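Local coordinates for fibrinogen-binding protein (Staphylococcus aureus subsp. aureus, PDB 3T49) that probably blocks complement activation on the bacterial surface by binding C3b and stalling the C3 convertase, as a secreted virulence factor of the SCIN family, at residues Y29-R32 against T33-N37; A41-A44 against L45-D49; E61-Y64 against K65-D68. All coordinates share one frame; numbering follows the deposited sequence.

Contact 1. Residues Y29-R32 against T33-N37. With SO4 (sulfate ion), chain F; SO4 (sulfate ion), chain G.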
loop_
_atom_site.group_PDB
_atom_site.type_symbol
_atom_site.label_atom_id
_atom_site.label_comp_id
_atom_site.label_asym_id
_atom_site.label_seq_id
_atom_site.Cartn_x
_atom_site.Cartn_y
_atom_site.Cartn_z
ATOM N N TYR A 29 5.820 -11.522 4.657
ATOM C CA TYR A 29 6.361 -10.221 4.302
ATOM C C TYR A 29 5.328 -9.357 3.589
ATOM O O TYR A 29 5.249 -8.156 3.849
ATOM C CB TYR A 29 7.619 -10.387 3.414
ATOM C CG TYR A 29 8.068 -9.094 2.794
ATOM C CD1 TYR A 29 8.873 -8.208 3.489
ATOM C CD2 TYR A 29 7.674 -8.754 1.496
ATOM C CE1 TYR A 29 9.259 -7.015 2.934
ATOM C CE2 TYR A 29 8.038 -7.563 0.942
ATOM C CZ TYR A 29 8.850 -6.692 1.654
ATOM O OH TYR A 29 9.224 -5.483 1.104
ATOM N N TYR A 30 4.588 -9.942 2.643
ATOM C CA TYR A 30 3.764 -9.129 1.778
ATOM C C TYR A 30 2.643 -8.445 2.556
ATOM O O TYR A 30 2.480 -7.226 2.485
ATOM C CB TYR A 30 3.274 -9.954 0.557
ATOM C CG TYR A 30 4.463 -10.361 -0.262
ATOM C CD1 TYR A 30 5.052 -9.454 -1.145
ATOM C CD2 TYR A 30 5.049 -11.598 -0.086
ATOM C CE1 TYR A 30 6.187 -9.804 -1.840
ATOM C CE2 TYR A 30 6.206 -11.960 -0.796
ATOM C CZ TYR A 30 6.740 -11.041 -1.649
ATOM O OH TYR A 30 7.893 -11.366 -2.334
ATOM N N LYS A 31 1.901 -9.212 3.328
ATOM C CA LYS A 31 0.839 -8.615 4.132
ATOM C C LYS A 31 1.375 -7.622 5.157
ATOM O O LYS A 31 0.787 -6.560 5.364
ATOM C CB LYS A 31 0.017 -9.699 4.805
ATOM C CG LYS A 31 -1.245 -9.118 5.453
ATOM C CD LYS A 31 -2.156 -10.195 5.998
ATOM C CE LYS A 31 -3.166 -9.570 6.954
ATOM N NZ LYS A 31 -2.534 -9.303 8.311
ATOM N N ARG A 32 2.482 -7.931 5.812
ATOM C CA ARG A 32 2.960 -6.989 6.816
ATOM C C ARG A 32 3.473 -5.696 6.199
ATOM O O ARG A 32 3.339 -4.644 6.817
ATOM C CB ARG A 32 3.932 -7.612 7.831
ATOM C CG ARG A 32 5.308 -7.900 7.324
ATOM C CD ARG A 32 6.330 -8.136 8.489
ATOM N NE ARG A 32 7.569 -8.650 7.905
ATOM C CZ ARG A 32 7.828 -9.934 7.696
ATOM N NH1 ARG A 32 6.986 -10.882 8.036
ATOM N NH2 ARG A 32 8.971 -10.260 7.115
ATOM N N THR A 33 3.967 -5.742 4.957
ATOM C CA THR A 33 4.358 -4.529 4.262
ATOM C C THR A 33 3.120 -3.688 3.888
ATOM O O THR A 33 3.110 -2.458 4.041
ATOM C CB THR A 33 5.246 -4.863 3.044
ATOM O OG1 THR A 33 6.399 -5.575 3.507
ATOM C CG2 THR A 33 5.689 -3.591 2.350
ATOM N N ILE A 34 2.073 -4.362 3.445
ATOM C CA ILE A 34 0.830 -3.658 3.203
ATOM C C ILE A 34 0.303 -2.995 4.489
ATOM O O ILE A 34 -0.051 -1.822 4.496
ATOM C CB ILE A 34 -0.216 -4.578 2.610
ATOM C CG1 ILE A 34 0.198 -5.043 1.209
ATOM C CG2 ILE A 34 -1.557 -3.848 2.555
ATOM C CD1 ILE A 34 -0.580 -6.235 0.717
ATOM N N MET A 35 0.310 -3.722 5.610
ATOM C CA MET A 35 -0.259 -3.200 6.862
ATOM C C MET A 35 0.533 -2.032 7.394
ATOM O O MET A 35 -0.034 -1.057 7.886
ATOM C CB MET A 35 -0.331 -4.315 7.907
ATOM C CG MET A 35 -1.202 -5.489 7.513
ATOM S SD MET A 35 -2.906 -5.037 7.104
ATOM C CE MET A 35 -3.429 -4.315 8.645
ATOM N N MET A 36 1.867 -2.098 7.280
ATOM C CA MET A 36 2.707 -0.969 7.651
ATOM C C MET A 36 2.323 0.272 6.845
ATOM O O MET A 36 2.218 1.383 7.380
ATOM C CB MET A 36 4.191 -1.291 7.439
ATOM C CG MET A 36 5.124 -0.115 7.640
ATOM S SD MET A 36 5.189 0.497 9.299
ATOM C CE MET A 36 6.351 -0.664 10.009
ATOM N N ASN A 37 2.149 0.085 5.548
ATOM C CA ASN A 37 1.853 1.235 4.725
ATOM C C ASN A 37 0.425 1.704 4.797
ATOM O O ASN A 37 0.174 2.867 4.521
ATOM C CB ASN A 37 2.344 0.999 3.329
ATOM C CG ASN A 37 3.843 1.149 3.254
ATOM O OD1 ASN A 37 4.367 2.263 3.353
ATOM N ND2 ASN A 37 4.546 0.038 3.127
HETATM S S SO4 F . 10.622 -6.704 7.020
HETATM O O1 SO4 F . 9.211 -6.442 7.296
HETATM O O2 SO4 F . 11.403 -6.381 8.210
HETATM O O3 SO4 F . 10.802 -8.104 6.666
HETATM O O4 SO4 F . 11.059 -5.863 5.911
HETATM S S SO4 G . -3.096 -12.897 9.164
HETATM O O1 SO4 G . -4.064 -11.813 9.031
HETATM O O2 SO4 G . -3.328 -13.600 10.422
HETATM O O3 SO4 G . -3.225 -13.845 8.061
HETATM O O4 SO4 G . -1.753 -12.334 9.162
#
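This is an i to i+4 contact within one helix, near the N-terminal end of helix 28-47, and it joins Tyr29 to Thr33 on a largely solvent-facing turn. The Thr33 hydroxyl donates back to the carbonyl of the preceding turn, with OG1 2.8 Å from Tyr29 O, while Thr33 N bonds to the same oxygen at 2.9 Å from the other face of the carbonyl plane. The first torsion of Thr33 (chi1 -58°) sets OG1 beside its own backbone N, which lets both donors share one acceptor. The same OG1 lies over one face of the Tyr29 ring, off toward the rim, 3.3 Å from Tyr29 CE1.

Arg32 extends past Tyr29 and covers its CA with one guanidinium face. Its edge takes a sulfate in a two-point grip: NE of Arg32 to O1 of sulfate F at 2.8 Å and NH2 of Arg32 to O3 at 2.9 Å, both nearly straight. Lys31 runs alongside Met35 and bends at its end, putting NZ 3.2 Å from O4 of sulfate G. Inward, Tyr29 and Tyr30 touch Ile63 of helix 50-72. Two sulfates, probably from the crystallisation liquor, suggest only that Arg32 and Lys31 can hold an anion.

Contact 2. Residues A41-A44 against L45-D49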
loop_
_atom_site.group_PDB
_atom_site.type_symbol
_atom_site.label_atom_id
_atom_site.label_comp_id
_atom_site.label_asym_id
_atom_site.label_seq_id
_atom_site.Cartn_x
_atom_site.Cartn_y
_atom_site.Cartn_z
ATOM N N ALA A 41 0.107 5.555 5.470
ATOM C CA ALA A 41 -0.761 6.322 4.544
ATOM C C ALA A 41 -1.885 7.012 5.282
ATOM O O ALA A 41 -2.155 8.211 5.066
ATOM C CB ALA A 41 -1.348 5.429 3.486
ATOM N N LYS A 42 -2.558 6.284 6.163
ATOM C CA LYS A 42 -3.684 6.880 6.877
ATOM C C LYS A 42 -3.238 8.003 7.774
ATOM O O LYS A 42 -3.917 9.039 7.847
ATOM C CB LYS A 42 -4.460 5.809 7.638
ATOM C CG LYS A 42 -5.124 4.840 6.726
ATOM C CD LYS A 42 -5.855 3.715 7.444
ATOM C CE LYS A 42 -6.503 2.799 6.428
ATOM N NZ LYS A 42 -7.372 1.745 7.019
ATOM N N ALA A 43 -2.104 7.848 8.437
ATOM C CA ALA A 43 -1.569 8.913 9.289
ATOM C C ALA A 43 -1.133 10.108 8.469
ATOM O O ALA A 43 -1.359 11.254 8.894
ATOM C CB ALA A 43 -0.405 8.390 10.115
ATOM N N ALA A 44 -0.529 9.867 7.315
ATOM C CA ALA A 44 -0.059 10.953 6.453
ATOM C C ALA A 44 -1.227 11.760 5.931
ATOM O O ALA A 44 -1.160 13.001 5.876
ATOM C CB ALA A 44 0.727 10.405 5.324
ATOM N N LEU A 45 -2.298 11.088 5.557
ATOM C CA LEU A 45 -3.500 11.819 5.123
ATOM C C LEU A 45 -4.055 12.688 6.254
ATOM O O LEU A 45 -4.332 13.862 6.061
ATOM C CB LEU A 45 -4.556 10.857 4.605
ATOM C CG LEU A 45 -4.250 10.183 3.261
ATOM C CD1 LEU A 45 -5.133 9.010 3.069
ATOM C CD2 LEU A 45 -4.405 11.194 2.137
ATOM N N LYS A 46 -4.160 12.144 7.451
ATOM C CA LYS A 46 -4.766 12.851 8.575
ATOM C C LYS A 46 -3.949 14.087 8.972
ATOM O O LYS A 46 -4.505 15.088 9.502
ATOM C CB LYS A 46 -4.881 11.860 9.741
ATOM C CG LYS A 46 -5.566 12.369 10.977
ATOM C CD LYS A 46 -6.094 11.191 11.789
ATOM C CE LYS A 46 -7.141 10.397 10.988
ATOM N NZ LYS A 46 -7.924 9.435 11.822
ATOM N N LYS A 47 -2.641 14.040 8.743
ATOM C CA LYS A 47 -1.753 15.158 9.079
ATOM C C LYS A 47 -1.470 16.080 7.880
ATOM O O LYS A 47 -0.733 17.076 8.018
ATOM C CB LYS A 47 -0.424 14.650 9.626
ATOM C CG LYS A 47 -0.513 13.898 10.941
ATOM C CD LYS A 47 0.883 13.453 11.392
ATOM C CE LYS A 47 0.851 12.575 12.651
ATOM N NZ LYS A 47 0.946 11.112 12.349
ATOM N N ASN A 48 -1.984 15.696 6.719
ATOM C CA ASN A 48 -1.658 16.357 5.455
ATOM C C ASN A 48 -0.168 16.473 5.246
ATOM O O ASN A 48 0.345 17.501 4.825
ATOM C CB ASN A 48 -2.271 17.764 5.409
ATOM C CG ASN A 48 -2.560 18.220 3.995
ATOM O OD1 ASN A 48 -2.899 17.439 3.121
ATOM N ND2 ASN A 48 -2.466 19.531 3.781
ATOM N N ASP A 49 0.539 15.369 5.503
ATOM C CA ASP A 49 1.988 15.341 5.436
ATOM C C ASP A 49 2.363 14.852 4.046
ATOM O O ASP A 49 2.290 13.660 3.752
ATOM C CB ASP A 49 2.509 14.408 6.533
ATOM C CG ASP A 49 4.034 14.271 6.524
ATOM O OD1 ASP A 49 4.711 14.605 5.523
ATOM O OD2 ASP A 49 4.551 13.803 7.563
#
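Ala44 and Asp49 meet where helix 28-47 runs out and the chain turns into helix 50-72. The tight part is the backbone around Ala44 O. Asp49 N reaches back to Ala44 O at 2.9 Å with a nearly straight N-H (167°), and Asn48 N bonds to Leu45 O at 3.1 Å. Asn48 has left helical geometry with a positive phi of 52°, and this turns the chain so that the Asp49 amide comes round to the carbonyl five residues earlier. Lys47 N keeps its regular bond to Ala43 O, 3.1 Å, and adds only a weak one to Ala44 O.

The inward side is packed by small and branched groups. Leu45 CG lies 3.4 Å from Ala41 O; with CG set beside the backbone N (chi1 -71°), the isobutyl group lies back along the helix. Ala41 and Leu45 both touch Leu13 of helix 5-13, while Ala44 and Leu45 lie against Met53 of helix 50-72.

The outer side is looser and lysine-rich. Lys47 packs its CG 3.4 Å from Ala43 O, then bends at the end of its chain to bring NZ 3.8 Å from Ala43 CB, a contact without a polar bond. Lys42 and Lys46 are exposed, and what joins them is the backbone bond from Lys46 N to Lys42 O, 3.1 Å.

Asp49 OD1 accepts from Ser52 N, so its carboxylate N-caps the next helix. A Schellman motif closing one helix, followed directly by an Asp N-cap opening the next, here forms the tight turn between two antiparallel helices of the SCIN helical bundle.

Contact 3. Residues E61-Y64 against K65-D68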
loop_
_atom_site.group_PDB
_atom_site.type_symbol
_atom_site.label_atom_id
_atom_site.label_comp_id
_atom_site.label_asym_id
_atom_site.label_seq_id
_atom_site.Cartn_x
_atom_site.Cartn_y
_atom_site.Cartn_z
ATOM N N GLU A 61 2.486 1.268 -4.254
ATOM C CA GLU A 61 2.657 0.913 -5.658
ATOM C C GLU A 61 3.680 -0.209 -5.798
ATOM O O GLU A 61 3.478 -1.159 -6.580
ATOM C CB GLU A 61 3.092 2.144 -6.488
ATOM C CG GLU A 61 1.983 3.160 -6.625
ATOM C CD GLU A 61 2.431 4.439 -7.287
ATOM O OE1 GLU A 61 3.658 4.661 -7.356
ATOM O OE2 GLU A 61 1.545 5.230 -7.691
ATOM N N LYS A 62 4.768 -0.136 -5.054
ATOM C CA LYS A 62 5.837 -1.125 -5.151
ATOM C C LYS A 62 5.324 -2.509 -4.695
ATOM O O LYS A 62 5.553 -3.520 -5.382
ATOM C CB LYS A 62 7.041 -0.708 -4.305
ATOM C CG LYS A 62 8.229 -1.678 -4.343
ATOM C CD LYS A 62 9.380 -1.130 -3.472
ATOM C CE LYS A 62 10.621 -2.014 -3.519
ATOM N NZ LYS A 62 10.474 -3.193 -2.624
ATOM N N ILE A 63 4.676 -2.584 -3.529
ATOM C CA ILE A 63 4.248 -3.885 -3.002
ATOM C C ILE A 63 3.109 -4.477 -3.851
ATOM O O ILE A 63 3.064 -5.693 -4.066
ATOM C CB ILE A 63 3.903 -3.817 -1.478
ATOM C CG1 ILE A 63 3.898 -5.216 -0.826
ATOM C CG2 ILE A 63 2.561 -3.104 -1.231
ATOM C CD1 ILE A 63 5.261 -5.875 -0.762
ATOM N N TYR A 64 2.207 -3.657 -4.382
ATOM C CA TYR A 64 1.155 -4.167 -5.247
ATOM C C TYR A 64 1.763 -4.753 -6.514
ATOM O O TYR A 64 1.316 -5.792 -6.990
ATOM C CB TYR A 64 0.166 -3.057 -5.625
ATOM C CG TYR A 64 -0.664 -2.491 -4.496
ATOM C CD1 TYR A 64 -0.718 -3.074 -3.234
ATOM C CD2 TYR A 64 -1.417 -1.352 -4.713
ATOM C CE1 TYR A 64 -1.497 -2.522 -2.227
ATOM C CE2 TYR A 64 -2.201 -0.805 -3.722
ATOM C CZ TYR A 64 -2.235 -1.382 -2.478
ATOM O OH TYR A 64 -3.014 -0.828 -1.474
ATOM N N LYS A 65 2.750 -4.086 -7.112
ATOM C CA LYS A 65 3.419 -4.591 -8.322
ATOM C C LYS A 65 4.122 -5.904 -8.013
ATOM O O LYS A 65 4.056 -6.840 -8.835
ATOM C CB LYS A 65 4.403 -3.549 -8.852
ATOM C CG LYS A 65 5.024 -3.980 -10.177
ATOM C CD LYS A 65 5.836 -2.830 -10.789
ATOM C CE LYS A 65 6.249 -3.191 -12.229
ATOM N NZ LYS A 65 7.108 -2.169 -12.874
ATOM N N GLU A 66 4.811 -5.991 -6.877
ATOM C CA GLU A 66 5.494 -7.230 -6.484
ATOM C C GLU A 66 4.506 -8.387 -6.357
ATOM O O GLU A 66 4.772 -9.505 -6.839
ATOM C CB GLU A 66 6.300 -7.059 -5.195
ATOM C CG GLU A 66 7.557 -6.269 -5.440
ATOM C CD GLU A 66 8.204 -5.684 -4.221
ATOM O OE1 GLU A 66 7.555 -5.562 -3.180
ATOM O OE2 GLU A 66 9.381 -5.258 -4.334
ATOM N N ILE A 67 3.374 -8.131 -5.724
ATOM C CA ILE A 67 2.370 -9.161 -5.524
ATOM C C ILE A 67 1.779 -9.570 -6.858
ATOM O O ILE A 67 1.664 -10.779 -7.143
ATOM C CB ILE A 67 1.299 -8.677 -4.546
ATOM C CG1 ILE A 67 1.889 -8.595 -3.131
ATOM C CG2 ILE A 67 0.099 -9.597 -4.580
ATOM C CD1 ILE A 67 1.001 -7.828 -2.163
ATOM N N ASP A 68 1.432 -8.617 -7.707
ATOM C CA ASP A 68 0.922 -8.928 -9.029
ATOM C C ASP A 68 1.922 -9.787 -9.822
ATOM O O ASP A 68 1.539 -10.768 -10.472
ATOM C CB ASP A 68 0.644 -7.659 -9.845
ATOM C CG ASP A 68 -0.588 -6.911 -9.408
ATOM O OD1 ASP A 68 -1.413 -7.466 -8.688
ATOM O OD2 ASP A 68 -0.757 -5.733 -9.870
HETATM O O HOH W 1 8.272 -3.917 -1.049
#
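Within helix 50-72, Lys62 and Glu66 form an i to i+4 salt bridge on the outer side, while Ile63 and Ile67 one residue further on form an apolar ridge facing helix 28-47. NZ of Lys62 meets OE2 of Glu66 at 2.9 Å, on the syn side of the carboxylate and 18° out of its plane. Lys62 runs fully extended until its last torsion (chi4 -80°), where the chain bends and swings the amine over to Glu66. A water completes the ring: it accepts from Lys62 NZ at 2.8 Å and donates to Glu66 OE1 at the same distance, so both carboxylate oxygens are engaged with the one amine, directly and through the water.

Glu66 also crosses Ile63 at about a right angle, with OE1 3.3 Å from CD1 of Ile63. CG1 of the same Ile63 branch lies 4.1 Å from CD1 of Ile67. Tyr64 and Asp68 mark a third side: the Tyr64 ring stacks with Tyr19 and its hydroxyl bonds to Leu12 O, while Asp68 OD1 bonds to the Tyr19 hydroxyl and OD2 to a glycerol. The nearby ammonium would favour an ionised Glu66 carboxylate, and the direct bond with the water bridge probably limits its rotation.

Contacts 1 and 2 sit on helix 28-47, their centres about 17 Å apart, and contact 3 on helix 50-72, which runs back beside it. Contacts 1 and 3 touch, with centres about 11 Å apart: Tyr30 CD1 is 3.6 Å from Ile63 CD1, and Ile34 CD1 is 3.7 Å from Ile67 CD1, so the apolar faces of the two turns form part of the seam between the helices. Contact 2 holds the turn that joins the two helices, and it lies on the other side of the chain's centre from contact 3, their centres about 21 Å apart.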